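Local coordinates for single-stranded DNA-binding protein 1 (Streptomyces coelicolor, PDB 4DAM) that probably binds single-stranded DNA as a homotetramer, each subunit contributing an OB-fold domain such as the one modelled here, at residues Asn63-Trp68 with Thr106-Asp111; Ile16-Val21 with Gly91-Arg96; Asn23-Pro28 with Arg40-Val45; Val87-Arg92 with Val113-Asp118. The protein carries 1 engineered substitution. One frame throughout, in Å; residues are numbered along the deposited sequence.

How the contacts relate
From the N terminus, strand 17-33 runs into strand 36-51 as a hairpin, and contact 3 (23-28 with 40-45) closes the shortest loop of the four. Contact 3 is nested inside the much longer loop closed by contact 2, which brings 16-21 onto 91-96 of strand 86-100. Contact 1 opens within the same loop at 63-68 but finds its partner, 106-111, beyond it, so contacts 1 and 2 cross. Contact 4 begins at 87-92, shares G91 and R92 with contact 2, and ends at 113-118, crossing contact 1 as well. Together they tie the curled sheet of the OB-fold into a closed barrel.

Contact 1. Residues Asn63-Trp68 with Thr106-Asp111; sequences NFFTVW and TSADID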
loop_
_atom_site.group_PDB
_atom_site.type_symbol
_atom_site.label_atom_id
_atom_site.label_comp_id
_atom_site.label_asym_id
_atom_site.label_seq_id
_atom_site.Cartn_x
_atom_site.Cartn_y
_atom_site.Cartn_z
ATOM N N ASN A 63 -9.834 -8.260 -10.115
ATOM C CA ASN A 63 -9.965 -6.816 -10.201
ATOM C C ASN A 63 -9.494 -6.364 -11.584
ATOM O O ASN A 63 -8.355 -6.661 -11.991
ATOM C CB ASN A 63 -9.090 -6.091 -9.162
ATOM C CG ASN A 63 -9.658 -6.091 -7.736
ATOM O OD1 ASN A 63 -8.917 -5.897 -6.740
ATOM N ND2 ASN A 63 -10.941 -6.284 -7.618
ATOM N N PHE A 64 -10.315 -5.584 -12.273
ATOM C CA PHE A 64 -9.899 -4.894 -13.496
ATOM C C PHE A 64 -9.680 -3.415 -13.239
ATOM O O PHE A 64 -10.491 -2.768 -12.570
ATOM C CB PHE A 64 -10.928 -5.057 -14.607
ATOM C CG PHE A 64 -11.022 -6.474 -15.116
ATOM C CD1 PHE A 64 -11.955 -7.353 -14.575
ATOM C CD2 PHE A 64 -10.140 -6.943 -16.079
ATOM C CE1 PHE A 64 -12.048 -8.667 -15.030
ATOM C CE2 PHE A 64 -10.246 -8.249 -16.545
ATOM C CZ PHE A 64 -11.188 -9.102 -16.005
ATOM N N PHE A 65 -8.578 -2.911 -13.778
ATOM C CA PHE A 65 -8.232 -1.501 -13.729
ATOM C C PHE A 65 -7.914 -0.989 -15.113
ATOM O O PHE A 65 -7.384 -1.714 -15.956
ATOM C CB PHE A 65 -6.992 -1.263 -12.879
ATOM C CG PHE A 65 -7.087 -1.751 -11.471
ATOM C CD1 PHE A 65 -6.656 -3.021 -11.125
ATOM C CD2 PHE A 65 -7.587 -0.921 -10.481
ATOM C CE1 PHE A 65 -6.730 -3.468 -9.828
ATOM C CE2 PHE A 65 -7.671 -1.364 -9.183
ATOM C CZ PHE A 65 -7.249 -2.647 -8.851
ATOM N N THR A 66 -8.240 0.277 -15.348
ATOM C CA THR A 66 -7.703 0.981 -16.508
ATOM C C THR A 66 -6.468 1.730 -16.051
ATOM O O THR A 66 -6.535 2.567 -15.141
ATOM C CB THR A 66 -8.701 1.967 -17.099
ATOM O OG1 THR A 66 -9.885 1.246 -17.477
ATOM C CG2 THR A 66 -8.121 2.647 -18.317
ATOM N N VAL A 67 -5.341 1.390 -16.638
ATOM C CA VAL A 67 -4.069 1.994 -16.300
ATOM C C VAL A 67 -3.715 3.068 -17.314
ATOM O O VAL A 67 -3.743 2.847 -18.528
ATOM C CB VAL A 67 -2.918 0.955 -16.247
ATOM C CG1 VAL A 67 -1.593 1.628 -15.917
ATOM C CG2 VAL A 67 -3.229 -0.186 -15.274
ATOM N N TRP A 68 -3.365 4.243 -16.783
ATOM C CA TRP A 68 -2.990 5.398 -17.574
ATOM C C TRP A 68 -1.556 5.766 -17.296
ATOM O O TRP A 68 -1.134 5.815 -16.154
ATOM C CB TRP A 68 -3.852 6.590 -17.206
ATOM C CG TRP A 68 -5.310 6.402 -17.461
ATOM C CD1 TRP A 68 -6.268 5.844 -16.620
ATOM C CD2 TRP A 68 -6.026 6.757 -18.678
ATOM N NE1 TRP A 68 -7.500 5.854 -17.213
ATOM C CE2 TRP A 68 -7.414 6.390 -18.463
ATOM C CE3 TRP A 68 -5.660 7.345 -19.878
ATOM C CZ2 TRP A 68 -8.390 6.626 -19.420
ATOM C CZ3 TRP A 68 -6.659 7.560 -20.847
ATOM C CH2 TRP A 68 -7.980 7.189 -20.620
ATOM N N THR A 106 -19.552 1.874 -11.558
ATOM C CA THR A 106 -18.293 2.262 -10.914
ATOM C C THR A 106 -17.168 1.439 -11.477
ATOM O O THR A 106 -17.342 0.243 -11.742
ATOM C CB THR A 106 -18.407 2.020 -9.401
ATOM O OG1 THR A 106 -19.502 2.808 -8.894
ATOM C CG2 THR A 106 -17.068 2.341 -8.613
ATOM N N SER A 107 -16.014 2.076 -11.623
ATOM C CA SER A 107 -14.801 1.495 -12.224
ATOM C C SER A 107 -13.547 2.094 -11.559
ATOM O O SER A 107 -13.568 3.161 -10.936
ATOM C CB SER A 107 -14.732 1.740 -13.748
ATOM O OG SER A 107 -14.546 3.122 -14.060
ATOM N N ALA A 108 -12.419 1.425 -11.748
ATOM C CA ALA A 108 -11.171 1.827 -11.110
ATOM C C ALA A 108 -10.057 2.117 -12.132
ATOM O O ALA A 108 -9.741 1.287 -13.006
ATOM C CB ALA A 108 -10.768 0.739 -10.143
ATOM N N ASP A 109 -9.463 3.295 -12.016
ATOM C CA ASP A 109 -8.322 3.749 -12.836
ATOM C C ASP A 109 -7.068 3.748 -11.950
ATOM O O ASP A 109 -7.147 4.008 -10.740
ATOM C CB ASP A 109 -8.486 5.179 -13.328
ATOM C CG ASP A 109 -9.487 5.355 -14.460
ATOM O OD1 ASP A 109 -10.019 4.403 -15.011
ATOM O OD2 ASP A 109 -9.749 6.510 -14.830
ATOM N N ILE A 110 -5.919 3.477 -12.552
ATOM C CA ILE A 110 -4.631 3.691 -11.901
ATOM C C ILE A 110 -3.839 4.671 -12.756
ATOM O O ILE A 110 -3.594 4.426 -13.935
ATOM C CB ILE A 110 -3.801 2.396 -11.721
ATOM C CG1 ILE A 110 -4.552 1.376 -10.895
ATOM C CG2 ILE A 110 -2.427 2.726 -11.086
ATOM C CD1 ILE A 110 -3.891 0.012 -10.798
ATOM N N ASP A 111 -3.500 5.809 -12.182
ATOM C CA ASP A 111 -2.613 6.765 -12.813
ATOM C C ASP A 111 -1.185 6.347 -12.468
ATOM O O ASP A 111 -0.705 6.566 -11.348
ATOM C CB ASP A 111 -2.938 8.187 -12.345
ATOM C CG ASP A 111 -4.279 8.705 -12.894
ATOM O OD1 ASP A 111 -4.853 8.114 -13.838
ATOM O OD2 ASP A 111 -4.780 9.729 -12.377
HETATM O O HOH W 1 -12.464 -1.154 -13.150
HETATM O O HOH W 2 -11.589 0.999 -15.454
#
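One face of the F65 ring is covered by the tip of I110: CD1 sits 4.0 Å from the ring centroid, 23° off the normal, a CH-pi contact displaced toward the rim. The two residues face each other across the parallel strand pair of the OB-fold barrel, 56-70 beside 103-112. The methyl of A108 meets the same ring obliquely, its CB 3.6 Å from F65 CD2. At the far end, the in-plane edge of the W68 indole meets D109 OD1, with ring and carboxylate planes 65° apart. T66 N donates to A108 O, in the plane of that carbonyl, and W68 N reaches I110 O at 2.9 Å, almost along the C=O axis. Between them I110 N gives a bond to T66 O from 25° above the carbonyl plane.

The apolar F65 and I110 suit the barrel interior, where both also touch I18; the small A108 leaves room for the phenyl ring beside it. On the face of T66, W68 and D109 the residues are amphipathic or charged, and D109 spends OD2 on a salt bridge to R96. Where the strands splay, water takes over from direct pairing: one molecule accepts from A108 N and donates to F64 O at 2.6 Å. A second adds to a carbonyl already bonded, donating to A108 O at 3.1 Å while it binds T66 OG1.

Contact 2. Residues Ile16-Val21 with Gly91-Arg96; sequences IMICAV and GRLKVR. Engineered in segment 16-21: I16 (natural residue Thr).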
loop_
_atom_site.group_PDB
_atom_site.type_symbol
_atom_site.label_atom_id
_atom_site.label_comp_id
_atom_site.label_asym_id
_atom_site.label_seq_id
_atom_site.Cartn_x
_atom_site.Cartn_y
_atom_site.Cartn_z
ATOM N N ILE A 16 -4.497 7.988 -2.799
ATOM C CA ILE A 16 -4.473 6.589 -2.453
ATOM C C ILE A 16 -3.537 5.890 -3.436
ATOM O O ILE A 16 -3.844 5.809 -4.609
ATOM C CB ILE A 16 -5.898 6.007 -2.535
ATOM C CG1 ILE A 16 -6.850 6.897 -1.714
ATOM C CG2 ILE A 16 -5.899 4.572 -2.018
ATOM C CD1 ILE A 16 -8.314 6.949 -2.144
ATOM N N MET A 17 -2.384 5.431 -2.955
ATOM C CA MET A 17 -1.436 4.702 -3.781
ATOM C C MET A 17 -1.863 3.237 -3.801
ATOM O O MET A 17 -2.524 2.719 -2.881
ATOM C CB MET A 17 -0.012 4.787 -3.205
ATOM C CG MET A 17 0.629 6.156 -3.245
ATOM S SD MET A 17 0.453 7.011 -4.808
ATOM C CE MET A 17 1.317 5.940 -6.072
ATOM N N ILE A 18 -1.564 2.586 -4.902
ATOM C CA ILE A 18 -1.817 1.166 -5.049
ATOM C C ILE A 18 -0.655 0.546 -5.801
ATOM O O ILE A 18 -0.044 1.194 -6.654
ATOM C CB ILE A 18 -3.142 0.956 -5.823
ATOM C CG1 ILE A 18 -3.507 -0.491 -6.058
ATOM C CG2 ILE A 18 -3.086 1.572 -7.196
ATOM C CD1 ILE A 18 -4.847 -0.559 -6.784
ATOM N N CYS A 19 -0.355 -0.698 -5.461
ATOM C CA CYS A 19 0.562 -1.499 -6.260
ATOM C C CYS A 19 -0.216 -2.738 -6.670
ATOM O O CYS A 19 -0.801 -3.431 -5.819
ATOM C CB CYS A 19 1.791 -1.863 -5.456
ATOM S SG CYS A 19 2.808 -3.000 -6.429
ATOM N N ALA A 20 -0.298 -2.959 -7.977
ATOM C CA ALA A 20 -1.154 -4.002 -8.577
ATOM C C ALA A 20 -0.249 -4.880 -9.439
ATOM O O ALA A 20 0.557 -4.377 -10.222
ATOM C CB ALA A 20 -2.267 -3.371 -9.422
ATOM N N VAL A 21 -0.333 -6.178 -9.222
ATOM C CA VAL A 21 0.455 -7.153 -9.967
ATOM C C VAL A 21 -0.524 -7.987 -10.759
ATOM O O VAL A 21 -1.363 -8.688 -10.190
ATOM C CB VAL A 21 1.270 -8.010 -8.997
ATOM C CG1 VAL A 21 2.139 -9.011 -9.769
ATOM C CG2 VAL A 21 2.122 -7.108 -8.108
ATOM N N GLY A 91 0.807 3.166 -8.730
ATOM C CA GLY A 91 0.290 4.472 -9.076
ATOM C C GLY A 91 -0.864 4.886 -8.206
ATOM O O GLY A 91 -1.143 4.255 -7.197
ATOM N N ARG A 92 -1.521 5.966 -8.603
ATOM C CA ARG A 92 -2.600 6.532 -7.807
ATOM C C ARG A 92 -3.941 5.976 -8.246
ATOM O O ARG A 92 -4.274 5.994 -9.441
ATOM C CB ARG A 92 -2.599 8.053 -7.964
ATOM C CG ARG A 92 -1.357 8.671 -7.369
ATOM C CD ARG A 92 -1.304 10.165 -7.383
ATOM N NE ARG A 92 -0.486 10.674 -8.475
ATOM C CZ ARG A 92 0.852 10.738 -8.463
ATOM N NH1 ARG A 92 1.573 10.334 -7.415
ATOM N NH2 ARG A 92 1.473 11.219 -9.519
ATOM N N LEU A 93 -4.717 5.505 -7.288
ATOM C CA LEU A 93 -6.030 4.927 -7.561
ATOM C C LEU A 93 -7.085 6.015 -7.688
ATOM O O LEU A 93 -7.191 6.876 -6.809
ATOM C CB LEU A 93 -6.424 3.983 -6.427
ATOM C CG LEU A 93 -7.797 3.292 -6.485
ATOM C CD1 LEU A 93 -7.880 2.316 -7.653
ATOM C CD2 LEU A 93 -8.163 2.613 -5.171
ATOM N N LYS A 94 -7.862 5.949 -8.766
ATOM C CA LYS A 94 -9.018 6.825 -8.959
ATOM C C LYS A 94 -10.261 5.990 -9.235
ATOM O O LYS A 94 -10.339 5.317 -10.258
ATOM C CB LYS A 94 -8.743 7.826 -10.079
ATOM C CG LYS A 94 -7.470 8.666 -9.905
ATOM C CD LYS A 94 -7.621 9.694 -8.808
ATOM C CE LYS A 94 -6.318 10.323 -8.295
ATOM N NZ LYS A 94 -6.609 11.417 -7.308
ATOM N N VAL A 95 -11.218 6.040 -8.301
ATOM C CA VAL A 95 -12.496 5.325 -8.414
ATOM C C VAL A 95 -13.458 6.283 -9.081
ATOM O O VAL A 95 -13.642 7.400 -8.614
ATOM C CB VAL A 95 -13.091 4.928 -7.029
ATOM C CG1 VAL A 95 -14.501 4.312 -7.151
ATOM C CG2 VAL A 95 -12.122 4.022 -6.281
ATOM N N ARG A 96 -14.026 5.858 -10.196
ATOM C CA ARG A 96 -14.842 6.741 -11.048
ATOM C C ARG A 96 -16.246 6.182 -11.264
ATOM O O ARG A 96 -16.414 4.985 -11.281
ATOM C CB ARG A 96 -14.091 6.908 -12.375
ATOM C CG ARG A 96 -12.759 7.603 -12.207
ATOM C CD ARG A 96 -12.291 8.335 -13.437
ATOM N NE ARG A 96 -10.921 8.878 -13.368
ATOM C CZ ARG A 96 -10.540 10.045 -12.845
ATOM N NH1 ARG A 96 -11.407 10.867 -12.253
ATOM N NH2 ARG A 96 -9.246 10.387 -12.910
HETATM O O HOH W 3 -5.689 8.597 -5.285
#
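The tight part of this contact is a short antiparallel junction at which two strands of the OB-fold cross steeply, 104° between their directions. I18 and G91 form a hydrogen-bonded pair: I18 N donates to G91 O at 2.9 Å and G91 N returns a bond to I18 O. Two residues on, L93 N hydrogen-bonds I16 O, 2.8 Å away and nearly along the C=O axis. Bends at chi2 (-46°) and chi3 (-62°) curl M17 so that CE lies 3.2 Å from G91 O. I18 CG2 also lies against that oxygen, at 3.3 Å, on the face where G91 has no side chain.

M17 and R92 run side by side, close but partly exposed, and the pliable thioether SD rests on R92 CG at 3.5 Å. Looser is the end at I16 and L93, where the strands diverge and a water bridges I16 N and L93 O. I16, an engineered residue, has its CG2 4.3 Å from L93 CD2.

Strand 86-100 continues from here along strand 103-112, with R92 and K94 paired to D111 and D109. I18 and L93 reach F65 of strand 56-70, while I16 packs on N63 of the second subunit.

Contact 3. Residues Asn23-Pro28 with Arg40-Val45; sequences NVATTP and RFRLAV
This is an antiparallel hairpin contact between the first two strands of the OB-fold, regular at one end and held by a side chain at the other. N23 and A44 form the hydrogen-bonded pair, with N23 N to A44 O and A44 N to N23 O both 2.9 Å; the second bond is almost straight, 178° at the hydrogen. A25 N then donates to R42 O at 2.8 Å, from 32° above the carbonyl plane.

Beyond A25 the first strand breaks into a loop, and T26 replaces the missing main-chain partner. Its OG1, in the crowded position between backbone N and carbonyl carbon (chi1 62°), accepts from R42 N at 3.0 Å, while CG2 lies along R42 CB and CD. The extended arginine leads its charged end away from the loop. On the buried side F41, also with CG in the crowded position, crosses V24 at about a right angle, its CE1 4.0 Å from V24 CG2. P28 lays CG against F41 CB at 3.9 Å, and L81 touches both P28 and F41.

Chemically, the threonine hydroxyl supplies R42 N with a side-chain acceptor where the main-chain pairing has stopped, while V24 and P28 line the buried flank of F41 with apolar surface.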
loop_
_atom_site.group_PDB
_atom_site.type_symbol
_atom_site.label_atom_id
_atom_site.label_comp_id
_atom_site.label_asym_id
_atom_site.label_seq_id
_atom_site.Cartn_x
_atom_site.Cartn_y
_atom_site.Cartn_z
ATOM N N ASN A 23 -1.915 -8.872 -15.211
ATOM C CA ASN A 23 -1.627 -9.066 -16.609
ATOM C C ASN A 23 -2.291 -8.016 -17.474
ATOM O O ASN A 23 -3.420 -7.607 -17.220
ATOM C CB ASN A 23 -2.034 -10.473 -17.041
ATOM C CG ASN A 23 -1.173 -11.527 -16.367
ATOM O OD1 ASN A 23 -0.191 -11.989 -16.920
ATOM N ND2 ASN A 23 -1.508 -11.858 -15.159
ATOM N N VAL A 24 -1.560 -7.590 -18.497
ATOM C CA VAL A 24 -2.110 -6.717 -19.524
ATOM C C VAL A 24 -3.268 -7.451 -20.216
ATOM O O VAL A 24 -3.091 -8.550 -20.761
ATOM C CB VAL A 24 -1.044 -6.261 -20.524
ATOM C CG1 VAL A 24 -1.702 -5.403 -21.634
ATOM C CG2 VAL A 24 0.115 -5.525 -19.820
ATOM N N ALA A 25 -4.460 -6.849 -20.190
ATOM C CA ALA A 25 -5.681 -7.545 -20.619
ATOM C C ALA A 25 -6.208 -7.060 -21.964
ATOM O O ALA A 25 -7.022 -7.735 -22.599
ATOM C CB ALA A 25 -6.750 -7.429 -19.528
ATOM N N THR A 26 -5.764 -5.891 -22.392
ATOM C CA THR A 26 -6.098 -5.313 -23.701
ATOM C C THR A 26 -4.861 -4.733 -24.324
ATOM O O THR A 26 -3.938 -4.316 -23.602
ATOM C CB THR A 26 -7.168 -4.180 -23.604
ATOM O OG1 THR A 26 -6.682 -3.066 -22.807
ATOM C CG2 THR A 26 -8.493 -4.738 -23.041
ATOM N N THR A 27 -4.844 -4.654 -25.658
ATOM C CA THR A 27 -3.712 -4.047 -26.338
ATOM C C THR A 27 -3.658 -2.570 -25.963
ATOM O O THR A 27 -4.668 -1.850 -26.047
ATOM C CB THR A 27 -3.795 -4.178 -27.865
ATOM O OG1 THR A 27 -3.854 -5.560 -28.219
ATOM C CG2 THR A 27 -2.540 -3.559 -28.517
ATOM N N PRO A 28 -2.501 -2.104 -25.467
ATOM C CA PRO A 28 -2.395 -0.691 -25.118
ATOM C C PRO A 28 -2.668 0.243 -26.280
ATOM O O PRO A 28 -2.372 -0.067 -27.444
ATOM C CB PRO A 28 -0.946 -0.545 -24.618
ATOM C CG PRO A 28 -0.598 -1.913 -24.124
ATOM C CD PRO A 28 -1.287 -2.844 -25.078
ATOM N N ARG A 40 -2.939 3.972 -22.458
ATOM C CA ARG A 40 -3.896 3.336 -21.564
ATOM C C ARG A 40 -3.995 1.875 -21.925
ATOM O O ARG A 40 -3.859 1.491 -23.099
ATOM C CB ARG A 40 -5.262 3.992 -21.609
ATOM C CG ARG A 40 -5.978 3.914 -22.899
ATOM C CD ARG A 40 -7.456 4.178 -22.711
ATOM N NE ARG A 40 -8.072 4.393 -24.006
ATOM C CZ ARG A 40 -8.602 3.454 -24.782
ATOM N NH1 ARG A 40 -8.642 2.184 -24.398
ATOM N NH2 ARG A 40 -9.110 3.802 -25.956
ATOM N N PHE A 41 -4.203 1.064 -20.904
ATOM C CA PHE A 41 -4.479 -0.355 -21.096
ATOM C C PHE A 41 -5.261 -0.892 -19.920
ATOM O O PHE A 41 -5.228 -0.339 -18.822
ATOM C CB PHE A 41 -3.204 -1.182 -21.327
ATOM C CG PHE A 41 -2.254 -1.180 -20.177
ATOM C CD1 PHE A 41 -2.277 -2.202 -19.240
ATOM C CD2 PHE A 41 -1.308 -0.182 -20.055
ATOM C CE1 PHE A 41 -1.385 -2.197 -18.165
ATOM C CE2 PHE A 41 -0.407 -0.172 -18.993
ATOM C CZ PHE A 41 -0.454 -1.188 -18.057
ATOM N N ARG A 42 -5.933 -2.013 -20.149
ATOM C CA ARG A 42 -6.649 -2.699 -19.082
ATOM C C ARG A 42 -5.726 -3.678 -18.389
ATOM O O ARG A 42 -4.966 -4.378 -19.033
ATOM C CB ARG A 42 -7.850 -3.419 -19.660
ATOM C CG ARG A 42 -8.843 -4.012 -18.675
ATOM C CD ARG A 42 -10.052 -4.460 -19.496
ATOM N NE ARG A 42 -11.159 -5.013 -18.732
ATOM C CZ ARG A 42 -12.007 -4.316 -17.985
ATOM N NH1 ARG A 42 -11.878 -2.998 -17.831
ATOM N NH2 ARG A 42 -12.975 -4.965 -17.363
ATOM N N LEU A 43 -5.791 -3.698 -17.064
ATOM C CA LEU A 43 -4.989 -4.584 -16.228
ATOM C C LEU A 43 -5.917 -5.511 -15.453
ATOM O O LEU A 43 -6.863 -5.056 -14.798
ATOM C CB LEU A 43 -4.162 -3.773 -15.231
ATOM C CG LEU A 43 -3.255 -4.551 -14.262
ATOM C CD1 LEU A 43 -2.057 -5.150 -14.998
ATOM C CD2 LEU A 43 -2.798 -3.653 -13.104
ATOM N N ALA A 44 -5.641 -6.805 -15.524
ATOM C CA ALA A 44 -6.385 -7.830 -14.773
ATOM C C ALA A 44 -5.546 -8.346 -13.623
ATOM O O ALA A 44 -4.463 -8.894 -13.840
ATOM C CB ALA A 44 -6.771 -8.994 -15.679
ATOM N N VAL A 45 -6.070 -8.201 -12.403
ATOM C CA VAL A 45 -5.367 -8.618 -11.205
ATOM C C VAL A 45 -6.199 -9.690 -10.495
ATOM O O VAL A 45 -7.268 -9.399 -9.945
ATOM C CB VAL A 45 -5.125 -7.404 -10.270
ATOM C CG1 VAL A 45 -4.415 -7.817 -8.984
ATOM C CG2 VAL A 45 -4.398 -6.278 -10.999
#

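Contact 4. Residues Val87-Arg92 with Val113-Asp118; sequences VVVQGR and VAIGHD
Strands 87-92 and 114-117 run almost exactly antiparallel, 172° between their directions, and the pairing finishes in a classic beta bulge where V113 and A114 both face Q90. Within the regular part V88 and G116 exchange hydrogen bonds of 2.9 Å, V88 N to G116 O and G116 N to V88 O, and Q90 N donates to A114 O. At the bulge Q90 O accepts twice, from V113 N at 2.8 Å and from A114 N at 3.2 Å.

Side chains divide between two faces. On the barrel side V89 and I115 lie side by side, their CG2 methyls 4.2 Å apart; beta-branched residues suit this extended backbone, and L43 and F41 lie against them. On the other face V88 CG1 sits 3.5 Å from G116 O, and the extended Q90 places NE2 near the A114 and V113 methyls. V88 packs on V88 of the third subunit and Q90 on its V21, while the I115 backbone hydrogen-bonds that subunit along the strand edge. V113 CG2 lies over one face of the R92 guanidinium, 4.0 Å from NH1.

D118 turns its carboxylate to R121 through OD2, with OD1 taken by A120 N, while H117 NE2 bonds S80 OG. The polar ends of H117 and D118 therefore find partners outside this pair of strands. Main-chain bonding and apolar methyl contacts join the two strands, and Q90 O, accepting from both amides, keeps V113 and A114 paired where the bulge takes in an extra residue.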
loop_
_atom_site.group_PDB
_atom_site.type_symbol
_atom_site.label_atom_id
_atom_site.label_comp_id
_atom_site.label_asym_id
_atom_site.label_seq_id
_atom_site.Cartn_x
_atom_site.Cartn_y
_atom_site.Cartn_z
ATOM N N VAL A 87 2.743 -7.840 -15.391
ATOM C CA VAL A 87 3.326 -6.560 -15.049
ATOM C C VAL A 87 3.065 -6.211 -13.584
ATOM O O VAL A 87 2.133 -6.732 -12.970
ATOM C CB VAL A 87 2.784 -5.410 -15.939
ATOM C CG1 VAL A 87 3.204 -5.619 -17.392
ATOM C CG2 VAL A 87 1.276 -5.289 -15.831
ATOM N N VAL A 88 3.940 -5.365 -13.057
ATOM C CA VAL A 88 3.737 -4.719 -11.774
ATOM C C VAL A 88 3.508 -3.234 -12.044
ATOM O O VAL A 88 4.279 -2.604 -12.778
ATOM C CB VAL A 88 4.890 -4.977 -10.791
ATOM C CG1 VAL A 88 6.268 -4.775 -11.382
ATOM C CG2 VAL A 88 4.707 -4.129 -9.526
ATOM N N VAL A 89 2.443 -2.699 -11.462
ATOM C CA VAL A 89 2.044 -1.308 -11.668
ATOM C C VAL A 89 1.933 -0.637 -10.302
ATOM O O VAL A 89 1.256 -1.156 -9.419
ATOM C CB VAL A 89 0.689 -1.225 -12.423
ATOM C CG1 VAL A 89 0.189 0.241 -12.535
ATOM C CG2 VAL A 89 0.784 -1.928 -13.805
ATOM N N GLN A 90 2.589 0.510 -10.149
ATOM C CA GLN A 90 2.407 1.360 -8.969
ATOM C C GLN A 90 1.828 2.679 -9.422
ATOM O O GLN A 90 2.299 3.275 -10.385
ATOM C CB GLN A 90 3.722 1.616 -8.267
ATOM C CG GLN A 90 3.533 2.235 -6.895
ATOM C CD GLN A 90 4.717 3.090 -6.452
ATOM O OE1 GLN A 90 4.975 3.202 -5.250
ATOM N NE2 GLN A 90 5.450 3.679 -7.408
ATOM N N GLY A 91 0.807 3.166 -8.730
ATOM C CA GLY A 91 0.290 4.472 -9.076
ATOM C C GLY A 91 -0.864 4.886 -8.206
ATOM O O GLY A 91 -1.143 4.255 -7.197
ATOM N N ARG A 92 -1.521 5.966 -8.603
ATOM C CA ARG A 92 -2.600 6.532 -7.807
ATOM C C ARG A 92 -3.941 5.976 -8.246
ATOM O O ARG A 92 -4.274 5.994 -9.441
ATOM C CB ARG A 92 -2.599 8.053 -7.964
ATOM C CG ARG A 92 -1.357 8.671 -7.369
ATOM C CD ARG A 92 -1.304 10.165 -7.383
ATOM N NE ARG A 92 -0.486 10.674 -8.475
ATOM C CZ ARG A 92 0.852 10.738 -8.463
ATOM N NH1 ARG A 92 1.573 10.334 -7.415
ATOM N NH2 ARG A 92 1.473 11.219 -9.519
ATOM N N VAL A 113 2.695 5.530 -11.935
ATOM C CA VAL A 113 3.976 6.147 -11.682
ATOM C C VAL A 113 5.139 5.245 -12.140
ATOM O O VAL A 113 6.180 5.730 -12.589
ATOM C CB VAL A 113 4.101 6.448 -10.159
ATOM C CG1 VAL A 113 5.483 6.933 -9.828
ATOM C CG2 VAL A 113 3.043 7.470 -9.749
ATOM N N ALA A 114 4.939 3.936 -12.007
ATOM C CA ALA A 114 5.950 2.934 -12.343
ATOM C C ALA A 114 5.249 1.733 -12.917
ATOM O O ALA A 114 4.168 1.352 -12.451
ATOM C CB ALA A 114 6.739 2.554 -11.089
ATOM N N ILE A 115 5.833 1.160 -13.965
ATOM C CA ILE A 115 5.334 -0.077 -14.548
ATOM C C ILE A 115 6.560 -0.903 -14.917
ATOM O O ILE A 115 7.540 -0.365 -15.444
ATOM C CB ILE A 115 4.522 0.127 -15.856
ATOM C CG1 ILE A 115 3.314 1.057 -15.637
ATOM C CG2 ILE A 115 4.007 -1.213 -16.382
ATOM C CD1 ILE A 115 2.600 1.486 -16.913
ATOM N N GLY A 116 6.504 -2.188 -14.648
ATOM C CA GLY A 116 7.592 -3.081 -15.086
ATOM C C GLY A 116 7.070 -4.441 -15.446
ATOM O O GLY A 116 6.063 -4.889 -14.907
ATOM N N HIS A 117 7.743 -5.103 -16.394
ATOM C CA HIS A 117 7.487 -6.506 -16.634
ATOM C C HIS A 117 7.861 -7.284 -15.395
ATOM O O HIS A 117 8.945 -7.084 -14.850
ATOM C CB HIS A 117 8.322 -6.997 -17.817
ATOM C CG HIS A 117 7.856 -6.473 -19.141
ATOM N ND1 HIS A 117 6.818 -7.023 -19.823
ATOM C CD2 HIS A 117 8.277 -5.390 -19.882
ATOM C CE1 HIS A 117 6.629 -6.314 -20.963
ATOM N NE2 HIS A 117 7.506 -5.335 -20.995
ATOM N N ASP A 118 6.980 -8.165 -14.936
ATOM C CA ASP A 118 7.191 -8.882 -13.672
ATOM C C ASP A 118 8.111 -10.074 -13.879
ATOM O O ASP A 118 7.759 -11.043 -14.560
ATOM C CB ASP A 118 5.863 -9.341 -13.101
ATOM C CG ASP A 118 5.983 -9.962 -11.687
ATOM O OD1 ASP A 118 7.097 -9.980 -11.093
ATOM O OD2 ASP A 118 4.918 -10.414 -11.184
#